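Local coordinates for cellulase (Xanthomonas axonopodis pv. citri, PDB 5HOS), which probably hydrolyses internal beta-1,4-glucosidic bonds of cellulose, as an endo-beta-1,4-glucanase of glycoside hydrolase family 5, at residues Leu282-Met287 against Met330-Pro335. Sequence-based numbering, arbitrary orientation.
Sequences LALNGM and MSILSP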
loop_
_atom_site.group_PDB
_atom_site.type_symbol
_atom_site.label_atom_id
_atom_site.label_comp_id
_atom_site.label_asym_id
_atom_site.label_seq_id
_atom_site.Cartn_x
_atom_site.Cartn_y
_atom_site.Cartn_z
ATOM N N LEU A 282 -9.060 3.473 21.061
ATOM C CA LEU A 282 -9.576 4.842 20.923
ATOM C C LEU A 282 -8.943 5.570 19.742
ATOM O O LEU A 282 -9.649 6.204 18.954
ATOM C CB LEU A 282 -9.342 5.653 22.200
ATOM C CG LEU A 282 -10.187 5.244 23.411
ATOM C CD1 LEU A 282 -9.641 5.870 24.685
ATOM C CD2 LEU A 282 -11.653 5.622 23.213
ATOM N N ALA A 283 -7.620 5.468 19.629
ATOM C CA ALA A 283 -6.872 6.091 18.516
ATOM C C ALA A 283 -7.301 5.560 17.151
ATOM O O ALA A 283 -7.515 6.337 16.213
ATOM C CB ALA A 283 -5.374 5.895 18.705
ATOM N N LEU A 284 -7.448 4.238 17.054
ATOM C CA LEU A 284 -7.853 3.599 15.806
ATOM C C LEU A 284 -9.238 4.070 15.379
ATOM O O LEU A 284 -9.414 4.528 14.246
ATOM C CB LEU A 284 -7.830 2.075 15.940
ATOM C CG LEU A 284 -8.257 1.260 14.717
ATOM C CD1 LEU A 284 -7.376 1.584 13.520
ATOM C CD2 LEU A 284 -8.207 -0.226 15.034
ATOM N N ASN A 285 -10.210 3.955 16.289
ATOM C CA ASN A 285 -11.578 4.440 16.046
ATOM C C ASN A 285 -11.619 5.882 15.584
ATOM O O ASN A 285 -12.300 6.218 14.610
ATOM C CB ASN A 285 -12.445 4.315 17.313
ATOM C CG ASN A 285 -13.378 3.132 17.258
ATOM O OD1 ASN A 285 -14.265 3.087 16.410
ATOM N ND2 ASN A 285 -13.190 2.166 18.161
ATOM N N GLY A 286 -10.891 6.730 16.305
ATOM C CA GLY A 286 -10.817 8.142 15.980
ATOM C C GLY A 286 -10.241 8.399 14.603
ATOM O O GLY A 286 -10.782 9.206 13.836
ATOM N N MET A 287 -9.152 7.707 14.281
ATOM C CA MET A 287 -8.494 7.911 12.986
ATOM C C MET A 287 -9.381 7.462 11.832
ATOM O O MET A 287 -9.465 8.146 10.818
ATOM C CB MET A 287 -7.153 7.189 12.938
ATOM C CG MET A 287 -6.272 7.618 11.774
ATOM S SD MET A 287 -4.629 6.878 11.770
ATOM C CE MET A 287 -4.931 5.264 12.495
ATOM N N MET A 330 -10.235 -6.411 14.790
ATOM C CA MET A 330 -11.301 -6.575 13.801
ATOM C C MET A 330 -12.671 -6.069 14.278
ATOM O O MET A 330 -13.497 -5.663 13.457
ATOM C CB MET A 330 -11.406 -8.050 13.356
ATOM C CG MET A 330 -12.302 -8.297 12.147
ATOM S SD MET A 330 -11.878 -7.318 10.680
ATOM C CE MET A 330 -10.223 -7.941 10.363
ATOM N N SER A 331 -12.915 -6.073 15.590
ATOM C CA SER A 331 -14.180 -5.552 16.128
ATOM C C SER A 331 -14.337 -4.043 15.892
ATOM O O SER A 331 -15.453 -3.529 15.923
ATOM C CB SER A 331 -14.323 -5.881 17.621
ATOM O OG SER A 331 -13.431 -5.106 18.397
ATOM N N ILE A 332 -13.223 -3.345 15.660
ATOM C CA ILE A 332 -13.237 -1.940 15.234
ATOM C C ILE A 332 -13.168 -1.808 13.712
ATOM O O ILE A 332 -13.910 -1.014 13.132
ATOM C CB ILE A 332 -12.076 -1.153 15.882
ATOM C CG1 ILE A 332 -12.207 -1.195 17.413
ATOM C CG2 ILE A 332 -12.054 0.292 15.373
ATOM C CD1 ILE A 332 -10.943 -0.840 18.171
ATOM N N LEU A 333 -12.276 -2.567 13.073
ATOM C CA LEU A 333 -12.078 -2.457 11.618
ATOM C C LEU A 333 -13.315 -2.853 10.824
ATOM O O LEU A 333 -13.640 -2.205 9.822
ATOM C CB LEU A 333 -10.887 -3.297 11.156
ATOM C CG LEU A 333 -9.514 -2.864 11.667
ATOM C CD1 LEU A 333 -8.487 -3.970 11.462
ATOM C CD2 LEU A 333 -9.062 -1.573 10.988
ATOM N N SER A 334 -14.004 -3.902 11.276
ATOM C CA SER A 334 -15.141 -4.443 10.536
ATOM C C SER A 334 -16.326 -3.466 10.423
ATOM O O SER A 334 -16.781 -3.206 9.310
ATOM C CB SER A 334 -15.567 -5.811 11.092
ATOM O OG SER A 334 -16.584 -6.382 10.294
ATOM N N PRO A 335 -16.820 -2.910 11.554
ATOM C CA PRO A 335 -17.917 -1.932 11.411
ATOM C C PRO A 335 -17.529 -0.661 10.633
ATOM O O PRO A 335 -18.371 -0.093 9.939
ATOM C CB PRO A 335 -18.323 -1.602 12.861
ATOM C CG PRO A 335 -17.281 -2.196 13.741
ATOM C CD PRO A 335 -16.568 -3.262 12.966
HETATM O O HOH W 1 -15.605 0.988 15.032
#
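The carboxamide of N285 turns one flat face to I332, whose CG2 sits over it, 3.5 Å from ND2 and 3.7 Å from CG of N285. I332 CG1 and CD1 lie on that same side, over the nitrogen end, while residues 330-335 place nothing on the opposite face. Its polar ends bond elsewhere: OD1 accepts from R336 NH1, later in helix 330-341, and ND2 makes a weak bond back to N281 O in its own helix. This is a worked example of how neighbouring outer helices of a (beta/alpha)8 barrel pack. Helix 278-293 follows the seventh strand and helix 330-341 the eighth; the two segments run nearly parallel, their axes 7° apart and 10.2 Å at closest approach.

I332 is the wedge between them. With CG2 anti to its backbone N and CG1 anti to its carbonyl carbon (chi1 -60°), both branches reach toward helix 278-293. CG2 thus serves two neighbours at once, the amide face of N285 and the isobutyl end of L284, whose CD2 is 3.9 Å from it. L284 extends with CG anti to its backbone N (chi1 179°), and the same CD2 also meets L333 CD2 more loosely, at 4.3 Å. Both leucines also touch W303 of the eighth strand, so the layer between the helices grades from apolar beside the barrel wall to polar at N285.

On the polar side a water adds a second link to the R336 bond, so that OD1 accepts from both. The water donates to N285 OD1 at 2.8 Å, tilted from the amide plane toward the face that carries I332, and gives its other hydrogen bond to the backbone O of I332 at 3.2 Å.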